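Local coordinates for protein membrane-bound lytic murein transglycosylase A (PDB 6QK4) that probably cleaves peptidoglycan strands between N-acetylmuramic acid and N-acetylglucosamine as an exolytic transglycosylase, leaving a 1,6-anhydro bond on the muramic acid, at residues K200-D204 with H205-G209; D160-E163 with A164-Q168; C65-A68 with M69-D72; S78-T81 with F82-Y86; V265-P269 with E270-A274. All blocks are in the same frame, centred on the assembly; numbering follows the deposited sequence.

Interaction 1 (K200-D204 with H205-G209)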
loop_
_atom_site.group_PDB
_atom_site.type_symbol
_atom_site.label_atom_id
_atom_site.label_comp_id
_atom_site.label_asym_id
_atom_site.label_seq_id
_atom_site.Cartn_x
_atom_site.Cartn_y
_atom_site.Cartn_z
ATOM N N LYS A 200 -15.413 -13.114 5.881
ATOM C CA LYS A 200 -16.142 -13.432 7.099
ATOM C C LYS A 200 -17.312 -14.376 6.830
ATOM O O LYS A 200 -17.619 -15.264 7.644
ATOM C CB LYS A 200 -16.638 -12.132 7.738
ATOM C CG LYS A 200 -17.478 -12.359 8.986
ATOM C CD LYS A 200 -17.764 -11.034 9.681
ATOM C CE LYS A 200 -18.647 -11.235 10.914
ATOM N NZ LYS A 200 -18.643 -9.979 11.752
ATOM N N TRP A 201 -17.972 -14.217 5.687
ATOM C CA TRP A 201 -19.039 -15.149 5.357
ATOM C C TRP A 201 -18.492 -16.560 5.183
ATOM O O TRP A 201 -19.075 -17.529 5.704
ATOM C CB TRP A 201 -19.777 -14.691 4.092
ATOM C CG TRP A 201 -21.100 -15.384 3.954
ATOM C CD1 TRP A 201 -22.311 -14.926 4.364
ATOM C CD2 TRP A 201 -21.309 -16.669 3.409
ATOM N NE1 TRP A 201 -23.286 -15.841 4.074
ATOM C CE2 TRP A 201 -22.701 -16.938 3.493
ATOM C CE3 TRP A 201 -20.470 -17.621 2.814
ATOM C CZ2 TRP A 201 -23.243 -18.103 3.034
ATOM C CZ3 TRP A 201 -21.013 -18.789 2.370
ATOM C CH2 TRP A 201 -22.394 -19.034 2.487
ATOM N N LEU A 202 -17.370 -16.714 4.467
ATOM C CA LEU A 202 -16.892 -18.078 4.270
ATOM C C LEU A 202 -16.426 -18.678 5.600
ATOM O O LEU A 202 -16.610 -19.877 5.846
ATOM C CB LEU A 202 -15.783 -18.105 3.212
ATOM C CG LEU A 202 -16.185 -17.738 1.778
ATOM C CD1 LEU A 202 -14.962 -17.361 0.896
ATOM C CD2 LEU A 202 -17.007 -18.851 1.138
ATOM N N LEU A 203 -15.869 -17.848 6.487
ATOM C CA LEU A 203 -15.453 -18.346 7.794
ATOM C C LEU A 203 -16.665 -18.674 8.652
ATOM O O LEU A 203 -16.768 -19.788 9.171
ATOM C CB LEU A 203 -14.562 -17.337 8.517
ATOM C CG LEU A 203 -13.192 -16.944 7.948
ATOM C CD1 LEU A 203 -12.559 -15.854 8.820
ATOM C CD2 LEU A 203 -12.250 -18.134 7.798
ATOM N N ASP A 204 -17.599 -17.716 8.792
ATOM C CA ASP A 204 -18.778 -17.920 9.636
ATOM C C ASP A 204 -19.579 -19.135 9.214
ATOM O O ASP A 204 -20.226 -19.777 10.055
ATOM C CB ASP A 204 -19.687 -16.696 9.619
ATOM C CG ASP A 204 -19.132 -15.527 10.414
ATOM O OD1 ASP A 204 -17.975 -15.599 10.895
ATOM O OD2 ASP A 204 -19.853 -14.508 10.542
ATOM N N HIS A 205 -19.560 -19.489 7.932
ATOM C CA HIS A 205 -20.299 -20.662 7.472
ATOM C C HIS A 205 -19.409 -21.886 7.265
ATOM O O HIS A 205 -19.844 -22.866 6.646
ATOM C CB HIS A 205 -21.070 -20.319 6.189
ATOM C CG HIS A 205 -22.154 -19.302 6.396
ATOM N ND1 HIS A 205 -21.895 -17.984 6.708
ATOM C CD2 HIS A 205 -23.505 -19.415 6.348
ATOM C CE1 HIS A 205 -23.030 -17.324 6.841
ATOM N NE2 HIS A 205 -24.025 -18.167 6.620
ATOM N N GLY A 206 -18.171 -21.857 7.761
ATOM C CA GLY A 206 -17.377 -23.069 7.740
ATOM C C GLY A 206 -16.747 -23.439 6.417
ATOM O O GLY A 206 -16.144 -24.511 6.322
ATOM N N GLU A 207 -16.813 -22.578 5.395
ATOM C CA GLU A 207 -16.202 -22.944 4.115
ATOM C C GLU A 207 -14.691 -22.732 4.103
ATOM O O GLU A 207 -13.994 -23.336 3.268
ATOM C CB GLU A 207 -16.859 -22.161 2.972
ATOM C CG GLU A 207 -18.335 -22.544 2.798
ATOM C CD GLU A 207 -18.529 -23.824 1.983
ATOM O OE1 GLU A 207 -17.610 -24.226 1.221
ATOM O OE2 GLU A 207 -19.622 -24.430 2.105
ATOM N N LEU A 208 -14.177 -21.899 5.002
ATOM C CA LEU A 208 -12.753 -21.586 5.073
ATOM C C LEU A 208 -12.303 -21.712 6.510
ATOM O O LEU A 208 -13.026 -21.291 7.421
ATOM C CB LEU A 208 -12.418 -20.146 4.609
ATOM C CG LEU A 208 -12.384 -19.901 3.101
ATOM C CD1 LEU A 208 -12.039 -18.449 2.800
ATOM C CD2 LEU A 208 -11.474 -20.895 2.332
ATOM N N GLY A 209 -11.080 -22.239 6.705
ATOM C CA GLY A 209 -10.520 -22.309 8.042
ATOM C C GLY A 209 -9.985 -20.976 8.550
ATOM O O GLY A 209 -9.679 -20.067 7.776
#
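L202 and L203 hand their carbonyls to E207 and G206 in a Schellman motif that ends helix 198-204. G206 N reaches L203 O at 2.9 Å from above the carbonyl plane, while E207 N meets L202 O at 2.7 Å within that oxygen's plane. L208 N adds a second, longer bond to L202 O at 3.3 Å, well above the plane. The chain can wrap back this way because G206, the C-prime residue, has a positive phi of 78°.

Just before the reversal, H205 folds back onto W201. Its backbone N donates to W201 O at 3.0 Å, and its ring gives the same oxygen a second bond, ND1 to W201 O at 3.0 Å, on a lone pair. With the backbone N and ND1 both held by W201 O, the imidazole lies over the five-membered ring of W201 in an offset stack, centroids 3.8 Å apart and planes only 15° from parallel, while H205 CB sits over the six-membered ring as a CH-pi contact. E207 turns its carboxylate away to W221 and R228. On the apolar side, L202 and L208 both pack on I218 of helix 215-224 and touch each other through L202 CD1 and L208 CD1, 3.7 Å apart.

Interaction 2 (D160-E163 with A164-Q168)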
loop_
_atom_site.group_PDB
_atom_site.type_symbol
_atom_site.label_atom_id
_atom_site.label_comp_id
_atom_site.label_asym_id
_atom_site.label_seq_id
_atom_site.Cartn_x
_atom_site.Cartn_y
_atom_site.Cartn_z
ATOM N N ASP A 160 -11.023 -11.604 -13.531
ATOM C CA ASP A 160 -11.341 -12.355 -12.342
ATOM C C ASP A 160 -12.387 -11.571 -11.551
ATOM O O ASP A 160 -12.196 -10.361 -11.329
ATOM C CB ASP A 160 -10.072 -12.548 -11.512
ATOM C CG ASP A 160 -10.282 -13.478 -10.359
ATOM O OD1 ASP A 160 -10.998 -13.096 -9.422
ATOM O OD2 ASP A 160 -9.756 -14.608 -10.420
ATOM N N PRO A 161 -13.463 -12.213 -11.094
ATOM C CA PRO A 161 -14.535 -11.461 -10.407
ATOM C C PRO A 161 -14.155 -11.194 -8.955
ATOM O O PRO A 161 -14.626 -10.207 -8.374
ATOM C CB PRO A 161 -15.762 -12.382 -10.542
ATOM C CG PRO A 161 -15.186 -13.752 -10.624
ATOM C CD PRO A 161 -13.850 -13.599 -11.381
ATOM N N ILE A 162 -13.290 -12.044 -8.390
ATOM C CA ILE A 162 -12.778 -11.824 -7.030
ATOM C C ILE A 162 -11.821 -10.638 -6.997
ATOM O O ILE A 162 -11.907 -9.779 -6.109
ATOM C CB ILE A 162 -12.092 -13.093 -6.470
ATOM C CG1 ILE A 162 -13.013 -14.316 -6.554
ATOM C CG2 ILE A 162 -11.583 -12.848 -5.033
ATOM C CD1 ILE A 162 -14.165 -14.279 -5.597
ATOM N N GLU A 163 -10.908 -10.545 -7.974
ATOM C CA GLU A 163 -10.082 -9.344 -8.084
ATOM C C GLU A 163 -10.914 -8.078 -8.280
ATOM O O GLU A 163 -10.579 -7.029 -7.723
ATOM C CB GLU A 163 -9.078 -9.486 -9.223
ATOM C CG GLU A 163 -8.154 -10.669 -9.036
ATOM C CD GLU A 163 -7.094 -10.817 -10.121
ATOM O OE1 GLU A 163 -6.769 -9.835 -10.801
ATOM O OE2 GLU A 163 -6.568 -11.951 -10.267
ATOM N N ALA A 164 -11.959 -8.135 -9.120
ATOM C CA ALA A 164 -12.825 -6.975 -9.307
ATOM C C ALA A 164 -13.461 -6.555 -7.987
ATOM O O ALA A 164 -13.525 -5.368 -7.655
ATOM C CB ALA A 164 -13.926 -7.310 -10.336
ATOM N N PHE A 165 -13.948 -7.532 -7.235
ATOM C CA PHE A 165 -14.540 -7.288 -5.931
ATOM C C PHE A 165 -13.564 -6.592 -5.002
ATOM O O PHE A 165 -13.930 -5.645 -4.302
ATOM C CB PHE A 165 -14.968 -8.623 -5.343
ATOM C CG PHE A 165 -15.677 -8.521 -4.044
ATOM C CD1 PHE A 165 -14.958 -8.478 -2.836
ATOM C CD2 PHE A 165 -17.089 -8.502 -4.015
ATOM C CE1 PHE A 165 -15.625 -8.419 -1.596
ATOM C CE2 PHE A 165 -17.782 -8.465 -2.767
ATOM C CZ PHE A 165 -17.048 -8.428 -1.577
ATOM N N PHE A 166 -12.326 -7.079 -4.934
ATOM C CA PHE A 166 -11.375 -6.427 -4.022
ATOM C C PHE A 166 -10.830 -5.124 -4.547
ATOM O O PHE A 166 -10.415 -4.283 -3.743
ATOM C CB PHE A 166 -10.246 -7.399 -3.661
ATOM C CG PHE A 166 -10.722 -8.437 -2.673
ATOM C CD1 PHE A 166 -11.103 -8.049 -1.389
ATOM C CD2 PHE A 166 -10.904 -9.749 -3.044
ATOM C CE1 PHE A 166 -11.605 -8.966 -0.496
ATOM C CE2 PHE A 166 -11.388 -10.680 -2.144
ATOM C CZ PHE A 166 -11.749 -10.296 -0.878
ATOM N N LEU A 167 -10.899 -4.891 -5.861
ATOM C CA LEU A 167 -10.602 -3.556 -6.347
ATOM C C LEU A 167 -11.668 -2.584 -5.874
ATOM O O LEU A 167 -11.355 -1.446 -5.514
ATOM C CB LEU A 167 -10.501 -3.571 -7.875
ATOM C CG LEU A 167 -10.434 -2.251 -8.611
ATOM C CD1 LEU A 167 -9.062 -1.670 -8.320
ATOM C CD2 LEU A 167 -10.541 -2.447 -10.077
ATOM N N GLN A 168 -12.944 -3.018 -5.885
ATOM C CA GLN A 168 -14.000 -2.199 -5.296
ATOM C C GLN A 168 -13.746 -1.894 -3.826
ATOM O O GLN A 168 -14.010 -0.778 -3.385
ATOM C CB GLN A 168 -15.359 -2.876 -5.442
ATOM C CG GLN A 168 -15.912 -2.775 -6.818
ATOM C CD GLN A 168 -17.172 -3.596 -6.957
ATOM O OE1 GLN A 168 -17.221 -4.762 -6.580
ATOM N NE2 GLN A 168 -18.181 -2.991 -7.542
#
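I162 and F166, one helical turn apart, lie side by side and point the same way. The methyl I162 CG2 comes to the edge of the F166 ring, in its plane, 3.6 Å from F166 CE2. That branch stands anti to the isoleucine backbone N, beside the carbonyl carbon (chi1, measured to CG1, is -54°), which aims it along the helix at the ring. One face of the same ring is covered by F165, whose CD1 stands 4.0 Å above the plane over the ring centre.

Behind these side chains runs the regular ladder of an alpha-helix: A164 N to D160 O, F165 N to P161 O, F166 N to I162 O and L167 N to E163 O, all at 2.9 to 3.1 Å. The first turn is fixed by D160 as N-cap. Its OD1 takes E163 N at 2.9 Å, on the anti side and 34° out of the carboxylate plane, and also accepts a weak bond from I162 N.

Further out, I162 and F166 pack on I218 of helix 215-224, and F165 on L233 of helix 229-234. A164 and L167 turn to L125 of strand 123-126, and L167 also meets strand 101-114, so helix 161-170 is sandwiched between helices and strands.

Interaction 3 (C65-A68 with M69-D72)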
loop_
_atom_site.group_PDB
_atom_site.type_symbol
_atom_site.label_atom_id
_atom_site.label_comp_id
_atom_site.label_asym_id
_atom_site.label_seq_id
_atom_site.Cartn_x
_atom_site.Cartn_y
_atom_site.Cartn_z
ATOM N N CYS A 65 22.284 14.335 -2.499
ATOM C CA CYS A 65 21.677 13.935 -3.761
ATOM C C CYS A 65 22.718 13.807 -4.868
ATOM O O CYS A 65 22.668 12.861 -5.666
ATOM C CB CYS A 65 20.579 14.904 -4.153
ATOM S SG CYS A 65 19.070 14.447 -3.223
ATOM N N ALA A 66 23.702 14.712 -4.906
ATOM C CA ALA A 66 24.784 14.550 -5.883
ATOM C C ALA A 66 25.521 13.216 -5.692
ATOM O O ALA A 66 25.786 12.498 -6.667
ATOM C CB ALA A 66 25.744 15.754 -5.821
ATOM N N ALA A 67 25.854 12.860 -4.447
ATOM C CA ALA A 67 26.525 11.590 -4.192
ATOM C C ALA A 67 25.607 10.429 -4.496
ATOM O O ALA A 67 26.052 9.387 -4.988
ATOM C CB ALA A 67 26.996 11.528 -2.744
ATOM N N ALA A 68 24.305 10.600 -4.218
ATOM C CA ALA A 68 23.385 9.480 -4.397
ATOM C C ALA A 68 23.308 9.073 -5.863
ATOM O O ALA A 68 23.151 7.880 -6.171
ATOM C CB ALA A 68 22.007 9.849 -3.855
ATOM N N MET A 69 23.441 10.031 -6.774
ATOM C CA MET A 69 23.346 9.713 -8.187
ATOM C C MET A 69 24.539 8.886 -8.652
ATOM O O MET A 69 24.486 8.309 -9.745
ATOM C CB MET A 69 23.225 11.015 -9.007
ATOM C CG MET A 69 21.965 11.801 -8.726
ATOM S SD MET A 69 20.445 10.852 -9.045
ATOM C CE MET A 69 19.486 11.277 -7.621
ATOM N N ARG A 70 25.595 8.784 -7.851
ATOM C CA ARG A 70 26.721 7.931 -8.229
ATOM C C ARG A 70 26.565 6.470 -7.773
ATOM O O ARG A 70 27.419 5.636 -8.081
ATOM C CB ARG A 70 28.031 8.560 -7.706
ATOM C CG ARG A 70 28.027 10.114 -7.899
ATOM C CD ARG A 70 29.406 10.754 -8.124
ATOM N NE ARG A 70 30.444 10.142 -7.297
ATOM C CZ ARG A 70 30.816 10.607 -6.107
ATOM N NH1 ARG A 70 30.223 11.686 -5.606
ATOM N NH2 ARG A 70 31.772 9.991 -5.415
ATOM N N LEU A 71 25.516 6.138 -7.034
ATOM C CA LEU A 71 25.369 4.787 -6.484
ATOM C C LEU A 71 24.614 3.889 -7.443
ATOM O O LEU A 71 23.589 4.305 -7.984
ATOM C CB LEU A 71 24.564 4.848 -5.191
ATOM C CG LEU A 71 25.178 5.728 -4.106
ATOM C CD1 LEU A 71 24.236 5.789 -2.964
ATOM C CD2 LEU A 71 26.572 5.177 -3.663
ATOM N N ASP A 72 25.045 2.625 -7.604
ATOM C CA ASP A 72 24.190 1.699 -8.332
ATOM C C ASP A 72 23.325 0.926 -7.322
ATOM O O ASP A 72 23.530 0.977 -6.109
ATOM C CB ASP A 72 25.035 0.763 -9.209
ATOM C CG ASP A 72 25.945 -0.136 -8.399
ATOM O OD1 ASP A 72 25.423 -0.966 -7.654
ATOM O OD2 ASP A 72 27.204 -0.024 -8.530
HETATM O O HOH W 1 21.532 5.811 -7.010
#
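M69, R70 and L71 carry the chain off the end of helix 62-68, and its last carbonyls hold them. M69 N keeps a helical bond to C65 O at 3.1 Å, with only a weak second one to A66 O. R70 N then bonds A67 O at 3.0 Å, three residues back instead of four, the donor lying above the carbonyl plane. L71 N does likewise to A68 O at 3.1 Å, closing a type I beta turn from A68 to L71.

The tight part belongs to A67, A68 and L71. L71 CG sits 3.6 Å from A68 O, and L71 packs with A67 and A68 against F82 of helix 76-86. This is part of a bundle of short helices in which C65 is joined to C52 of helix 44-55 by a disulfide.

M69, though largely exposed, lays its CG 3.3 Å from C65 O and touches R49 and C52. Two separate places are looser. The exposed R70, its chain bent at chi3, reaches back beside A66 and A67, where NH1 comes only within 4.0 Å of A67 CA. Well away from that guanidinium, a water bridges the turn, donating to A68 O and, at 2.7 Å, to L71 O.

Interaction 4 (S78-T81 with F82-Y86)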
loop_
_atom_site.group_PDB
_atom_site.type_symbol
_atom_site.label_atom_id
_atom_site.label_comp_id
_atom_site.label_asym_id
_atom_site.label_seq_id
_atom_site.Cartn_x
_atom_site.Cartn_y
_atom_site.Cartn_z
ATOM N N SER A 78 28.296 -0.114 -0.616
ATOM C CA SER A 78 28.514 1.296 -0.850
ATOM C C SER A 78 27.306 2.123 -0.443
ATOM O O SER A 78 27.461 3.257 0.030
ATOM C CB SER A 78 28.853 1.574 -2.322
ATOM O OG SER A 78 30.072 0.926 -2.696
ATOM N N ALA A 79 26.081 1.612 -0.692
ATOM C CA ALA A 79 24.901 2.346 -0.249
ATOM C C ALA A 79 24.894 2.499 1.266
ATOM O O ALA A 79 24.561 3.584 1.766
ATOM C CB ALA A 79 23.608 1.639 -0.706
ATOM N N ARG A 80 25.277 1.435 2.008
ATOM C CA ARG A 80 25.321 1.545 3.473
ATOM C C ARG A 80 26.314 2.636 3.875
ATOM O O ARG A 80 26.025 3.473 4.737
ATOM C CB ARG A 80 25.718 0.207 4.117
ATOM C CG ARG A 80 25.567 0.167 5.638
ATOM C CD ARG A 80 25.825 -1.224 6.167
ATOM N NE ARG A 80 24.879 -2.249 5.688
ATOM C CZ ARG A 80 23.644 -2.442 6.184
ATOM N NH1 ARG A 80 23.146 -1.651 7.164
ATOM N NH2 ARG A 80 22.891 -3.419 5.679
ATOM N N THR A 81 27.483 2.644 3.236
ATOM C CA THR A 81 28.475 3.684 3.561
ATOM C C THR A 81 27.947 5.079 3.268
ATOM O O THR A 81 28.124 6.036 4.055
ATOM C CB THR A 81 29.744 3.386 2.786
ATOM O OG1 THR A 81 30.222 2.162 3.303
ATOM C CG2 THR A 81 30.765 4.508 2.985
ATOM N N PHE A 82 27.229 5.215 2.161
ATOM C CA PHE A 82 26.629 6.494 1.846
ATOM C C PHE A 82 25.686 6.952 2.951
ATOM O O PHE A 82 25.686 8.117 3.322
ATOM C CB PHE A 82 25.880 6.379 0.500
ATOM C CG PHE A 82 24.927 7.488 0.247
ATOM C CD1 PHE A 82 25.390 8.646 -0.297
ATOM C CD2 PHE A 82 23.558 7.354 0.506
ATOM C CE1 PHE A 82 24.577 9.723 -0.581
ATOM C CE2 PHE A 82 22.713 8.441 0.235
ATOM C CZ PHE A 82 23.211 9.632 -0.331
ATOM N N PHE A 83 24.731 6.099 3.358
ATOM C CA PHE A 83 23.760 6.571 4.346
ATOM C C PHE A 83 24.468 6.928 5.668
ATOM O O PHE A 83 24.119 7.914 6.320
ATOM C CB PHE A 83 22.674 5.496 4.558
ATOM C CG PHE A 83 21.721 5.403 3.425
ATOM C CD1 PHE A 83 20.860 6.470 3.182
ATOM C CD2 PHE A 83 21.648 4.286 2.615
ATOM C CE1 PHE A 83 19.901 6.415 2.125
ATOM C CE2 PHE A 83 20.693 4.220 1.565
ATOM C CZ PHE A 83 19.848 5.285 1.334
ATOM N N GLU A 84 25.499 6.152 6.029
ATOM C CA GLU A 84 26.204 6.363 7.300
ATOM C C GLU A 84 27.017 7.639 7.251
ATOM O O GLU A 84 27.196 8.304 8.273
ATOM C CB GLU A 84 27.095 5.151 7.623
ATOM C CG GLU A 84 26.290 3.885 8.036
ATOM C CD GLU A 84 27.186 2.755 8.360
ATOM O OE1 GLU A 84 28.434 2.991 8.305
ATOM O OE2 GLU A 84 26.732 1.640 8.626
ATOM N N THR A 85 27.449 8.044 6.052
ATOM C CA THR A 85 28.313 9.191 5.823
ATOM C C THR A 85 27.527 10.483 5.641
ATOM O O THR A 85 27.967 11.542 6.105
ATOM C CB THR A 85 29.180 8.940 4.560
ATOM O OG1 THR A 85 30.061 7.836 4.781
ATOM C CG2 THR A 85 29.998 10.165 4.140
ATOM N N TYR A 86 26.376 10.441 4.943
ATOM C CA TYR A 86 25.680 11.666 4.593
ATOM C C TYR A 86 24.522 12.006 5.514
ATOM O O TYR A 86 23.992 13.121 5.412
ATOM C CB TYR A 86 25.200 11.601 3.138
ATOM C CG TYR A 86 26.349 11.849 2.191
ATOM C CD1 TYR A 86 27.174 10.805 1.770
ATOM C CD2 TYR A 86 26.589 13.133 1.696
ATOM C CE1 TYR A 86 28.273 11.056 0.865
ATOM C CE2 TYR A 86 27.662 13.372 0.824
ATOM C CZ TYR A 86 28.485 12.320 0.425
ATOM O OH TYR A 86 29.547 12.530 -0.448
#
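S78 to T81 and F82 to Y86 are consecutive turns of helix 76-86, joined by i to i+4 bonds such as F82 N to S78 O at 2.9 Å and F83 N to A79 O at 3.0 Å.

T81 O is gripped twice. T85 N donates to it at 2.9 Å and the T85 hydroxyl OG1 at 2.7 Å, from opposite faces of the carbonyl plane. The threonine manages this because OG1 sits beside its own backbone N (chi1 -65°), turned back down the helix.

R80 and E84 run close without a salt bridge: E84 OE2 lies 3.5 Å from the aliphatic R80 CG, but 5.1 Å from R80 NH1. W36 takes up both groups instead, giving its indole NH to E84 OE2 and its ring to R80 in a cation-pi contact, while the guanidinium also bonds W36 O and D39 O. On the buried face, F82 CD2 stands 3.8 Å above the middle of the F83 ring, and F83 CD2 comes 3.1 Å from A79 O. F82 packs on L48 of helix 44-55, and F83 reaches L302 and F304 of strand 298-307. With T81 and T85 exposed and the phenylalanines inward, this is the pattern of an amphipathic helix.

Interaction 5 (V265-P269 with E270-A274)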
loop_
_atom_site.group_PDB
_atom_site.type_symbol
_atom_site.label_atom_id
_atom_site.label_comp_id
_atom_site.label_asym_id
_atom_site.label_seq_id
_atom_site.Cartn_x
_atom_site.Cartn_y
_atom_site.Cartn_z
ATOM N N VAL A 265 6.141 11.374 -6.715
ATOM C CA VAL A 265 7.035 10.421 -7.358
ATOM C C VAL A 265 6.423 9.042 -7.243
ATOM O O VAL A 265 5.702 8.762 -6.284
ATOM C CB VAL A 265 8.458 10.466 -6.746
ATOM C CG1 VAL A 265 9.023 11.841 -6.955
ATOM C CG2 VAL A 265 8.466 10.117 -5.248
ATOM N N PRO A 266 6.742 8.142 -8.160
ATOM C CA PRO A 266 6.281 6.744 -8.034
ATOM C C PRO A 266 6.788 6.113 -6.737
ATOM O O PRO A 266 7.968 6.239 -6.385
ATOM C CB PRO A 266 6.925 6.051 -9.236
ATOM C CG PRO A 266 7.287 7.128 -10.195
ATOM C CD PRO A 266 7.563 8.379 -9.362
ATOM N N LEU A 267 5.896 5.449 -6.030
ATOM C CA LEU A 267 6.278 4.695 -4.809
ATOM C C LEU A 267 7.090 3.449 -5.141
ATOM O O LEU A 267 6.850 2.769 -6.139
ATOM C CB LEU A 267 5.017 4.299 -4.040
ATOM C CG LEU A 267 4.070 5.456 -3.702
ATOM C CD1 LEU A 267 2.810 4.994 -2.988
ATOM C CD2 LEU A 267 4.826 6.410 -2.812
ATOM N N THR A 268 8.034 3.087 -4.228
ATOM C CA THR A 268 8.835 1.880 -4.420
ATOM C C THR A 268 8.371 0.790 -3.457
ATOM O O THR A 268 8.299 1.033 -2.238
ATOM C CB THR A 268 10.301 2.225 -4.140
ATOM O OG1 THR A 268 10.699 3.243 -5.050
ATOM C CG2 THR A 268 11.210 0.966 -4.376
ATOM N N PRO A 269 8.020 -0.399 -3.928
ATOM C CA PRO A 269 7.555 -1.451 -3.008
ATOM C C PRO A 269 8.541 -1.694 -1.875
ATOM O O PRO A 269 9.733 -1.851 -2.106
ATOM C CB PRO A 269 7.437 -2.689 -3.909
ATOM C CG PRO A 269 7.049 -2.087 -5.324
ATOM C CD PRO A 269 7.956 -0.793 -5.351
ATOM N N GLU A 270 8.024 -1.795 -0.655
ATOM C CA GLU A 270 8.812 -1.996 0.579
ATOM C C GLU A 270 9.906 -0.970 0.817
ATOM O O GLU A 270 10.805 -1.208 1.657
ATOM C CB GLU A 270 9.384 -3.410 0.622
ATOM C CG GLU A 270 8.243 -4.434 0.570
ATOM C CD GLU A 270 8.670 -5.793 1.217
ATOM O OE1 GLU A 270 9.066 -5.841 2.428
ATOM O OE2 GLU A 270 8.596 -6.796 0.467
ATOM N N ARG A 271 9.826 0.218 0.180
ATOM C CA ARG A 271 10.791 1.262 0.468
ATOM C C ARG A 271 10.119 2.614 0.597
ATOM O O ARG A 271 10.837 3.619 0.692
ATOM C CB ARG A 271 11.879 1.379 -0.618
ATOM C CG ARG A 271 12.826 0.137 -0.711
ATOM C CD ARG A 271 13.735 0.117 0.537
ATOM N NE ARG A 271 14.484 -1.139 0.526
ATOM C CZ ARG A 271 15.241 -1.534 1.548
ATOM N NH1 ARG A 271 15.334 -0.719 2.599
ATOM N NH2 ARG A 271 15.858 -2.769 1.523
ATOM N N SER A 272 8.777 2.680 0.517
ATOM C CA SER A 272 8.037 3.923 0.657
ATOM C C SER A 272 7.023 3.748 1.752
ATOM O O SER A 272 6.412 2.674 1.859
ATOM C CB SER A 272 7.257 4.279 -0.631
ATOM O OG SER A 272 8.112 4.601 -1.708
ATOM N N ILE A 273 6.854 4.764 2.593
ATOM C CA ILE A 273 5.781 4.751 3.580
ATOM C C ILE A 273 4.926 6.017 3.432
ATOM O O ILE A 273 5.383 7.079 2.992
ATOM C CB ILE A 273 6.288 4.662 5.026
ATOM C CG1 ILE A 273 7.333 5.767 5.333
ATOM C CG2 ILE A 273 6.733 3.170 5.343
ATOM C CD1 ILE A 273 7.633 5.828 6.877
ATOM N N ALA A 274 3.634 5.859 3.749
ATOM C CA ALA A 274 2.777 6.994 4.011
ATOM C C ALA A 274 2.858 7.381 5.491
ATOM O O ALA A 274 2.916 6.502 6.381
ATOM C CB ALA A 274 1.327 6.643 3.631
#
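T268 and R271 close a type II beta turn with P269 and E270 at its corners, leading into strand 272-274 of the 3D domain, whose family belongs to the double-psi beta-barrel group. R271 N donates to T268 O at 3.0 Å, arriving above the carbonyl plane. At E270 phi is positive (55°), as the third position of such a turn requires.

On the incoming arm, T268 N is met by the S272 hydroxyl: OG accepts at 2.9 Å along a nearly straight bond (168°). The same OG is also bonded to Q306 OE1, where it presumably acts as donor, so one buried hydroxyl joins the loop to strand 298-307.

The charged ends lead away from the turn to partners in the rest of the chain. E270 OE1 is bonded to Y320 OH. The R271 guanidinium, buried, is well supplied with acceptors: NH1 forms a salt bridge with D39 and a bond to L302 O, and NH2 bonds I42 O. These acceptors probably help offset the like charge of R301 close by. Backbone hydrogen bonds pair R271 and I273 with F304, and E270 and S272 with F321, holding the chain between strands 298-307 and 317-324. Apolar contact is modest: L267 CD2 lies 3.9 Å from S272 CB, and the methyl T268 CG2 rests 3.8 Å from R271 CB.

From the N terminus the order is interactions 3, 4, 2, 1 and 5, all local and in series, so none nests in or crosses another. Interaction 3 ends helix 62-68, and interaction 4 lies on the next helix, 76-86. These two touch, for instance at A67 CB to Y86 OH (3.6 Å), and both lean on helix 44-55. Interactions 2 and 1 belong to the MltA-specific insert, across the chain's centre; about 7 Å apart at their nearest atoms, they share helices 215-224 and 229-234 as neighbours. Interaction 5, nearest the centre, turns the returning chain into the barrel. D39 links it to interaction 4, pairing with R271 while its carbonyl holds R80.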